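Local coordinates for SnoaL-like domain-containing protein (Kribbella flavida, PDB 4GB5), which is of unknown function but has a SnoaL-like domain of the NTF2 clan, whose cone-shaped fold commonly encloses a ligand-binding or catalytic pocket, at residues Phe45-Gly50 against Leu139-Gln144; Ala74-Ile79 against Arg98-Leu103; Thr80-Thr85 against Ile93-Arg98. All blocks are in the same frame, centred on the assembly; numbering follows the deposited sequence. Where two conformers were deposited one is given.

Interaction 1: residues Phe45-Gly50 against Leu139-Gln144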
loop_
_atom_site.group_PDB
_atom_site.type_symbol
_atom_site.label_atom_id
_atom_site.label_comp_id
_atom_site.label_asym_id
_atom_site.label_seq_id
_atom_site.Cartn_x
_atom_site.Cartn_y
_atom_site.Cartn_z
ATOM N N PHE A 45 -3.843 21.106 -3.701
ATOM C CA PHE A 45 -3.841 20.096 -4.750
ATOM C C PHE A 45 -3.307 20.718 -6.031
ATOM O O PHE A 45 -3.549 20.256 -7.135
ATOM C CB PHE A 45 -5.271 19.561 -4.964
ATOM C CG PHE A 45 -5.858 18.931 -3.718
ATOM C CD1 PHE A 45 -5.336 17.755 -3.209
ATOM C CD2 PHE A 45 -6.931 19.518 -3.053
ATOM C CE1 PHE A 45 -5.858 17.173 -2.048
ATOM C CE2 PHE A 45 -7.447 18.941 -1.882
ATOM C CZ PHE A 45 -6.912 17.775 -1.387
ATOM N N GLU A 46 -2.572 21.805 -5.882
ATOM C CA GLU A 46 -2.131 22.597 -7.041
ATOM C C GLU A 46 -1.370 21.794 -8.093
ATOM O O GLU A 46 -1.543 22.009 -9.293
ATOM C CB GLU A 46 -1.284 23.778 -6.576
ATOM C CG GLU A 46 -0.986 24.749 -7.706
ATOM C CD GLU A 46 -0.321 26.031 -7.224
ATOM O OE1 GLU A 46 0.248 26.052 -6.107
ATOM O OE2 GLU A 46 -0.367 27.030 -7.980
ATOM N N SER A 47 -0.543 20.863 -7.622
ATOM C CA SER A 47 0.231 19.951 -8.480
ATOM C C SER A 47 -0.643 19.130 -9.443
ATOM O O SER A 47 -0.171 18.657 -10.482
ATOM C CB SER A 47 1.093 19.029 -7.618
ATOM O OG SER A 47 1.742 18.036 -8.400
ATOM N N VAL A 48 -1.916 18.986 -9.101
ATOM C CA VAL A 48 -2.873 18.294 -9.943
ATOM C C VAL A 48 -3.885 19.242 -10.558
ATOM O O VAL A 48 -4.235 19.108 -11.739
ATOM C CB VAL A 48 -3.649 17.258 -9.164
ATOM C CG1 VAL A 48 -4.756 16.701 -10.046
ATOM C CG2 VAL A 48 -2.734 16.170 -8.716
ATOM N N THR A 49 -4.374 20.206 -9.799
ATOM C CA THR A 49 -5.445 21.054 -10.371
ATOM C C THR A 49 -5.049 22.457 -10.798
ATOM O O THR A 49 -5.815 23.133 -11.501
ATOM C CB THR A 49 -6.601 21.222 -9.401
ATOM O OG1 THR A 49 -6.178 22.004 -8.281
ATOM C CG2 THR A 49 -7.115 19.892 -8.959
ATOM N N GLY A 50 -3.887 22.926 -10.370
ATOM C CA GLY A 50 -3.480 24.286 -10.679
ATOM C C GLY A 50 -4.125 25.320 -9.773
ATOM O O GLY A 50 -3.811 26.510 -9.857
ATOM N N LEU A 139 -0.895 17.488 -1.866
ATOM C CA LEU A 139 -0.649 16.415 -2.746
ATOM C C LEU A 139 0.283 16.902 -3.839
ATOM O O LEU A 139 -0.049 17.849 -4.518
ATOM C CB LEU A 139 -1.965 15.975 -3.364
ATOM C CG LEU A 139 -1.898 15.020 -4.546
ATOM C CD1 LEU A 139 -1.286 13.719 -4.077
ATOM C CD2 LEU A 139 -3.274 14.806 -5.215
ATOM N N THR A 140 1.410 16.225 -4.009
ATOM C CA THR A 140 2.375 16.474 -5.091
ATOM C C THR A 140 2.375 15.242 -6.011
ATOM O O THR A 140 2.758 14.150 -5.598
ATOM C CB THR A 140 3.768 16.724 -4.507
ATOM O OG1 THR A 140 3.773 17.880 -3.658
ATOM C CG2 THR A 140 4.774 16.991 -5.642
ATOM N N ALA A 141 1.948 15.395 -7.261
ATOM C CA ALA A 141 1.911 14.276 -8.185
ATOM C C ALA A 141 3.268 14.034 -8.835
ATOM O O ALA A 141 3.900 15.001 -9.299
ATOM C CB ALA A 141 0.892 14.510 -9.271
ATOM N N SER A 142 3.717 12.789 -8.846
ATOM C CA SER A 142 4.873 12.428 -9.619
ATOM C C SER A 142 4.490 12.046 -11.052
ATOM O O SER A 142 5.286 12.216 -11.968
ATOM C CB SER A 142 5.596 11.289 -8.915
ATOM O OG SER A 142 4.722 10.227 -8.813
ATOM N N TYR A 143 3.260 11.567 -11.235
ATOM C CA TYR A 143 2.801 11.072 -12.517
ATOM C C TYR A 143 1.277 10.997 -12.490
ATOM O O TYR A 143 0.672 10.763 -11.445
ATOM C CB TYR A 143 3.379 9.671 -12.764
ATOM C CG TYR A 143 3.285 9.209 -14.178
ATOM C CD1 TYR A 143 4.183 9.686 -15.124
ATOM C CD2 TYR A 143 2.346 8.300 -14.553
ATOM C CE1 TYR A 143 4.132 9.256 -16.452
ATOM C CE2 TYR A 143 2.265 7.874 -15.905
ATOM C CZ TYR A 143 3.149 8.350 -16.815
ATOM O OH TYR A 143 3.112 7.921 -18.128
ATOM N N GLN A 144 0.666 11.214 -13.653
ATOM C CA GLN A 144 -0.746 10.957 -13.824
ATOM C C GLN A 144 -0.979 10.230 -15.124
ATOM O O GLN A 144 -0.300 10.484 -16.123
ATOM C CB GLN A 144 -1.547 12.246 -13.875
ATOM C CG GLN A 144 -1.451 13.132 -12.632
ATOM C CD GLN A 144 -2.412 14.294 -12.702
ATOM O OE1 GLN A 144 -3.637 14.119 -12.775
ATOM N NE2 GLN A 144 -1.865 15.490 -12.681
HETATM O O HOH W 1 0.200 20.611 -4.830
#
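Val-48 meets segment 139-144 through its two methyls, which do different work. CG2, beside the backbone N, packs 3.8 Å from Leu-139 CD2 and also touches the CB of Ala-141, while CG1, anti to the backbone N (chi1 173°), lies 3.9 Å from Gln-144 OE1. With an alanine here both methyls would be gone, which would probably open a gap beside Leu-139 CD2 and Ala-141 CB and leave the Gln-144 amide less closely packed. Phe-45 adds to this patch by its rim: CD1, at the ring edge, reaches 3.8 Å from Leu-139 CB, the two side chains crossing at about a right angle. Short helix 46-49 is thus laid against the long curved sheet characteristic of the SnoaL-like, NTF2-type fold, bridging strands 41-44 and 54-56, and the contact lies at the protein surface. In one of the two conformers of Ser-47, Ala-141 N donates to Ser-47 OG, 2.9 Å from N to OG and fairly straight at 159°. A water molecule makes a further tie, accepting from Ser-47 N and donating to Leu-139 O at 2.8 Å from the water oxygen. Farther out, Gln-144 OE1 is hydrogen-bonded to Trp-115 NE1, which probably fixes the amide that Val-48 packs on. At the start of the helix, Phe-45 O accepts from both Val-48 N and Thr-49 N, and Asp-44 OD1 bonds Glu-46 N.

Interaction 2: residues Ala74-Ile79 against Arg98-Leu103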
loop_
_atom_site.group_PDB
_atom_site.type_symbol
_atom_site.label_atom_id
_atom_site.label_comp_id
_atom_site.label_asym_id
_atom_site.label_seq_id
_atom_site.Cartn_x
_atom_site.Cartn_y
_atom_site.Cartn_z
ATOM N N ALA A 74 -16.076 4.575 -8.742
ATOM C CA ALA A 74 -15.344 4.134 -7.588
ATOM C C ALA A 74 -13.999 4.811 -7.597
ATOM O O ALA A 74 -13.535 5.274 -8.640
ATOM C CB ALA A 74 -15.150 2.629 -7.600
ATOM N N THR A 75 -13.384 4.852 -6.432
ATOM C CA THR A 75 -12.006 5.254 -6.302
ATOM C C THR A 75 -11.294 4.318 -5.342
ATOM O O THR A 75 -11.935 3.625 -4.551
ATOM C CB THR A 75 -11.849 6.692 -5.822
ATOM O OG1 THR A 75 -12.499 6.858 -4.564
ATOM C CG2 THR A 75 -12.448 7.698 -6.784
ATOM N N HIS A 76 -9.959 4.306 -5.395
ATOM C CA HIS A 76 -9.159 3.595 -4.420
ATOM C C HIS A 76 -7.870 4.374 -4.180
ATOM O O HIS A 76 -7.091 4.623 -5.099
ATOM C CB HIS A 76 -8.795 2.174 -4.886
ATOM C CG HIS A 76 -8.213 1.316 -3.802
ATOM N ND1 HIS A 76 -9.015 0.681 -2.882
ATOM C CD2 HIS A 76 -6.944 1.017 -3.481
ATOM C CE1 HIS A 76 -8.252 0.017 -2.038
ATOM N NE2 HIS A 76 -6.997 0.210 -2.373
ATOM N N HIS A 77 -7.680 4.748 -2.923
ATOM C CA HIS A 77 -6.473 5.403 -2.476
ATOM C C HIS A 77 -5.647 4.439 -1.682
ATOM O O HIS A 77 -6.081 4.040 -0.601
ATOM C CB HIS A 77 -6.784 6.629 -1.602
ATOM C CG HIS A 77 -7.423 7.751 -2.342
ATOM N ND1 HIS A 77 -8.687 7.651 -2.857
ATOM C CD2 HIS A 77 -6.996 9.006 -2.612
ATOM C CE1 HIS A 77 -9.007 8.787 -3.461
ATOM N NE2 HIS A 77 -8.000 9.633 -3.313
ATOM N N ALA A 78 -4.444 4.124 -2.177
ATOM C CA ALA A 78 -3.497 3.289 -1.454
ATOM C C ALA A 78 -2.406 4.199 -0.918
ATOM O O ALA A 78 -1.554 4.692 -1.683
ATOM C CB ALA A 78 -2.935 2.249 -2.390
ATOM N N ILE A 79 -2.419 4.421 0.382
ATOM C CA ILE A 79 -1.473 5.340 1.060
ATOM C C ILE A 79 -0.506 4.494 1.874
ATOM O O ILE A 79 -0.902 3.671 2.711
ATOM C CB ILE A 79 -2.217 6.355 1.922
ATOM C CG1 ILE A 79 -3.317 7.017 1.089
ATOM C CG2 ILE A 79 -1.267 7.360 2.561
ATOM C CD1 ILE A 79 -4.134 8.026 1.841
ATOM N N ARG A 98 -1.128 6.297 -4.116
ATOM C CA ARG A 98 -1.566 5.852 -5.431
ATOM C C ARG A 98 -3.079 5.918 -5.463
ATOM O O ARG A 98 -3.745 5.140 -4.744
ATOM C CB ARG A 98 -1.063 4.436 -5.680
ATOM C CG ARG A 98 -1.416 3.916 -7.092
ATOM C CD ARG A 98 -0.766 2.566 -7.363
ATOM N NE ARG A 98 -0.828 2.231 -8.749
ATOM C CZ ARG A 98 -1.889 1.785 -9.402
ATOM N NH1 ARG A 98 -3.032 1.566 -8.766
ATOM N NH2 ARG A 98 -1.795 1.505 -10.671
ATOM N N ALA A 99 -3.639 6.832 -6.266
ATOM C CA ALA A 99 -5.095 7.080 -6.234
ATOM C C ALA A 99 -5.653 6.742 -7.609
ATOM O O ALA A 99 -5.268 7.360 -8.601
ATOM C CB ALA A 99 -5.394 8.508 -5.897
ATOM N N GLU A 100 -6.556 5.784 -7.642
ATOM C CA GLU A 100 -7.254 5.347 -8.844
ATOM C C GLU A 100 -8.667 5.898 -8.821
ATOM O O GLU A 100 -9.328 5.829 -7.789
ATOM C CB GLU A 100 -7.349 3.834 -8.900
ATOM C CG GLU A 100 -6.024 3.161 -9.103
ATOM C CD GLU A 100 -6.084 1.694 -8.742
ATOM O OE1 GLU A 100 -6.311 1.363 -7.540
ATOM O OE2 GLU A 100 -5.920 0.872 -9.654
ATOM N N HIS A 101 -9.152 6.374 -9.977
ATOM C CA HIS A 101 -10.507 6.924 -10.072
ATOM C C HIS A 101 -11.116 6.386 -11.376
ATOM O O HIS A 101 -10.579 6.641 -12.479
ATOM C CB HIS A 101 -10.496 8.447 -10.171
ATOM C CG HIS A 101 -9.575 9.140 -9.220
ATOM N ND1 HIS A 101 -8.208 9.183 -9.399
ATOM C CD2 HIS A 101 -9.828 9.908 -8.131
ATOM C CE1 HIS A 101 -7.651 9.901 -8.443
ATOM N NE2 HIS A 101 -8.612 10.335 -7.645
ATOM N N TRP A 102 -12.207 5.638 -11.270
ATOM C CA TRP A 102 -12.863 5.036 -12.427
ATOM C C TRP A 102 -14.072 5.817 -12.826
ATOM O O TRP A 102 -14.952 6.066 -12.005
ATOM C CB TRP A 102 -13.233 3.601 -12.119
ATOM C CG TRP A 102 -12.033 2.651 -12.066
ATOM C CD1 TRP A 102 -11.431 2.050 -13.132
ATOM C CD2 TRP A 102 -11.311 2.249 -10.913
ATOM N NE1 TRP A 102 -10.381 1.295 -12.692
ATOM C CE2 TRP A 102 -10.302 1.379 -11.335
ATOM C CE3 TRP A 102 -11.436 2.516 -9.548
ATOM C CZ2 TRP A 102 -9.414 0.801 -10.452
ATOM C CZ3 TRP A 102 -10.560 1.908 -8.675
ATOM C CH2 TRP A 102 -9.547 1.096 -9.144
ATOM N N LEU A 103 -14.119 6.182 -14.092
ATOM C CA LEU A 103 -15.285 6.849 -14.663
ATOM C C LEU A 103 -16.311 5.813 -15.066
ATOM O O LEU A 103 -15.968 4.726 -15.505
ATOM C CB LEU A 103 -14.913 7.648 -15.912
ATOM C CG LEU A 103 -14.153 8.946 -15.652
ATOM C CD1 LEU A 103 -15.069 9.951 -14.982
ATOM C CD2 LEU A 103 -12.915 8.749 -14.769
#
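His-76 and Glu-100 lie side by side on one face of the hairpin, pointing the same way, with ring and carboxylate planes 82° apart. The touch falls on carbon, Glu-100 OE1 standing 3.7 Å from His-76 CB. The carboxylate itself is turned to arginines: OE2 makes a salt bridge with Arg-98 NH1 at 3.1 Å and a second with Arg-98 of the third subunit, a double pairing that would probably favour its negative charge. Next to this pair the indole of Trp-102 comes edge-on to the backbone, CE3 lying 3.6 Å from Ala-74 O. Its ring stacks on Tyr-143 of the third subunit.

On the other face, Ala-99 CB sits over one face of the His-77 ring, offset toward the rim and 3.7 Å from CD2, in a CH-pi contact. Thr-75 CG2 approaches His-101 CD2 at 3.7 Å, while the OG1 of Thr-75 bonds Asp-25. Helices 6-25 and 58-69 cover this face.

Between the faces, paired backbone bonds such as Glu-100 N to His-76 O, 2.8 Å, hold an antiparallel register. An antiparallel edge hairpin with helices on the His-77 face and neighbouring subunits on the Glu-100 face is consistent with the curved sheet of the NTF2-like fold.

Interaction 3: residues Thr80-Thr85 against Ile93-Arg98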
loop_
_atom_site.group_PDB
_atom_site.type_symbol
_atom_site.label_atom_id
_atom_site.label_comp_id
_atom_site.label_asym_id
_atom_site.label_seq_id
_atom_site.Cartn_x
_atom_site.Cartn_y
_atom_site.Cartn_z
ATOM N N THR A 80 0.783 4.697 1.612
ATOM C CA THR A 80 1.815 3.849 2.154
ATOM C C THR A 80 3.035 4.654 2.547
ATOM O O THR A 80 3.167 5.847 2.195
ATOM C CB THR A 80 2.266 2.822 1.093
ATOM O OG1 THR A 80 2.806 3.498 -0.061
ATOM C CG2 THR A 80 1.148 1.960 0.660
ATOM N N GLY A 81 3.971 4.053 3.277
ATOM C CA GLY A 81 5.270 4.697 3.448
ATOM C C GLY A 81 5.281 5.928 4.333
ATOM O O GLY A 81 6.051 6.853 4.108
ATOM N N HIS A 82 4.488 5.929 5.395
ATOM C CA HIS A 82 4.339 7.105 6.263
ATOM C C HIS A 82 5.635 7.443 6.976
ATOM O O HIS A 82 6.230 6.589 7.627
ATOM C CB HIS A 82 3.219 6.889 7.289
ATOM C CG HIS A 82 1.985 6.305 6.695
ATOM N ND1 HIS A 82 1.900 4.963 6.386
ATOM C CD2 HIS A 82 0.793 6.856 6.377
ATOM C CE1 HIS A 82 0.696 4.721 5.905
ATOM N NE2 HIS A 82 0.017 5.851 5.856
ATOM N N VAL A 83 6.051 8.709 6.892
ATOM C CA VAL A 83 7.215 9.223 7.587
ATOM C C VAL A 83 6.679 10.343 8.471
ATOM O O VAL A 83 6.222 11.387 7.968
ATOM C CB VAL A 83 8.212 9.743 6.597
ATOM C CG1 VAL A 83 9.409 10.329 7.307
ATOM C CG2 VAL A 83 8.667 8.679 5.602
ATOM N N VAL A 84 6.645 10.083 9.795
ATOM C CA VAL A 84 5.909 10.906 10.748
ATOM C C VAL A 84 6.887 11.563 11.693
ATOM O O VAL A 84 7.722 10.886 12.295
ATOM C CB VAL A 84 4.926 10.030 11.538
ATOM C CG1 VAL A 84 4.236 10.849 12.594
ATOM C CG2 VAL A 84 3.917 9.325 10.617
ATOM N N THR A 85 6.780 12.883 11.841
ATOM C CA THR A 85 7.585 13.622 12.786
ATOM C C THR A 85 6.669 14.342 13.730
ATOM O O THR A 85 5.836 15.107 13.279
ATOM C CB THR A 85 8.474 14.608 12.027
ATOM O OG1 THR A 85 9.188 13.891 10.992
ATOM C CG2 THR A 85 9.475 15.272 12.954
ATOM N N ILE A 93 3.591 14.682 8.235
ATOM C CA ILE A 93 3.615 13.364 7.661
ATOM C C ILE A 93 3.874 13.473 6.182
ATOM O O ILE A 93 3.135 14.130 5.463
ATOM C CB ILE A 93 2.295 12.653 7.815
ATOM C CG1 ILE A 93 1.767 12.717 9.247
ATOM C CG2 ILE A 93 2.434 11.224 7.334
ATOM C CD1 ILE A 93 0.906 13.868 9.587
ATOM N N HIS A 94 4.869 12.736 5.732
ATOM C CA HIS A 94 5.113 12.517 4.317
ATOM C C HIS A 94 4.693 11.104 3.996
ATOM O O HIS A 94 5.057 10.166 4.731
ATOM C CB HIS A 94 6.583 12.723 3.995
ATOM C CG HIS A 94 6.988 12.248 2.646
ATOM N ND1 HIS A 94 6.918 13.068 1.536
ATOM C CD2 HIS A 94 7.511 11.078 2.224
ATOM C CE1 HIS A 94 7.362 12.400 0.476
ATOM N NE2 HIS A 94 7.687 11.178 0.861
ATOM N N ALA A 95 3.968 10.914 2.917
ATOM C CA ALA A 95 3.556 9.554 2.550
ATOM C C ALA A 95 3.469 9.398 1.055
ATOM O O ALA A 95 3.296 10.383 0.331
ATOM C CB ALA A 95 2.211 9.151 3.225
ATOM N N HIS A 96 3.518 8.153 0.606
ATOM C CA HIS A 96 3.183 7.820 -0.778
ATOM C C HIS A 96 1.675 7.642 -0.940
ATOM O O HIS A 96 0.986 7.132 -0.039
ATOM C CB HIS A 96 3.816 6.482 -1.143
ATOM C CG HIS A 96 5.230 6.550 -1.607
ATOM N ND1 HIS A 96 6.261 7.086 -0.853
ATOM C CD2 HIS A 96 5.790 6.151 -2.778
ATOM C CE1 HIS A 96 7.384 7.032 -1.553
ATOM N NE2 HIS A 96 7.125 6.469 -2.723
ATOM N N VAL A 97 1.172 8.039 -2.103
ATOM C CA VAL A 97 -0.198 7.765 -2.496
ATOM C C VAL A 97 -0.305 7.324 -3.923
ATOM O O VAL A 97 0.304 7.896 -4.819
ATOM C CB VAL A 97 -1.132 8.992 -2.216
ATOM C CG1 VAL A 97 -0.683 10.232 -2.873
ATOM C CG2 VAL A 97 -2.597 8.671 -2.629
ATOM N N ARG A 98 -1.128 6.297 -4.116
ATOM C CA ARG A 98 -1.566 5.852 -5.431
ATOM C C ARG A 98 -3.079 5.918 -5.463
ATOM O O ARG A 98 -3.745 5.140 -4.744
ATOM C CB ARG A 98 -1.063 4.436 -5.680
ATOM C CG ARG A 98 -1.416 3.916 -7.092
ATOM C CD ARG A 98 -0.766 2.566 -7.363
ATOM N NE ARG A 98 -0.828 2.231 -8.749
ATOM C CZ ARG A 98 -1.889 1.785 -9.402
ATOM N NH1 ARG A 98 -3.032 1.566 -8.766
ATOM N NH2 ARG A 98 -1.795 1.505 -10.671
HETATM O O HOH W 2 6.929 7.848 1.674
#
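Thr-80 pairs with His-96 through two backbone bonds, Thr-80 N to His-96 O and His-96 N to Thr-80 O, the latter 2.8 Å. Its OG1, set between the backbone N and the carbonyl carbon (chi1 61°), comes within 3.3 Å of His-96 CB. Beyond this pair the antiparallel hairpin of strands 74-87 and 90-102, part of the curved sheet of the NTF2-like fold, shifts register by one residue in a beta bulge. Gly-81 lies in it with positive phi (71°), and a CB there would point toward the other strand, about 3.6 Å from His-96 ND1. A water lies 2.8 Å from Gly-81 O and 2.7 Å from His-96 ND1, in the plane of the imidazole at its edge; the NE2 of His-96 is hydrogen-bonded to Asp-25 of the second subunit. His-82 turns its first side-chain bond away from the partner strand, yet its CD2 still meets Ala-95 CB at 4.1 Å, and its ring makes an edge-to-face contact with Phe-17 of helix 6-25. Regular pairing resumes at Val-83, whose N bonds His-94 O at 2.8 Å and whose O accepts from His-94 N. Val-83 CG2 lies at the edge of the His-94 imidazole, whose two nitrogens are held by Asp-122 and by Asp-22 of the second subunit. Val-84 lies alongside Ile-93, pointing the same way, and their CG2 methyls meet at 4.1 Å toward helix 6-25.

Interactions 2 and 3 are successive lengths of one hairpin, their centres about 17 Å apart; they share Arg-98 and join where Ile-79 CG2 packs 3.4 Å from His-96 O. Interaction 1 closes a longer loop in which both are nested. It touches interaction 3 through Leu-139 CD1 and Val-97 CG1, 3.7 Å apart, but its nearest atoms stay about 7 Å from interaction 2. The assembly relates them again: Tyr-143 of 139-144 stacks on Trp-102 of the second subunit, and the His-96 ring meets His-76 there. A phosphate ion, probably from the crystallisation liquor, lies about 3 Å from the side chain of Arg-98, which also pairs with Glu-100 of the second subunit.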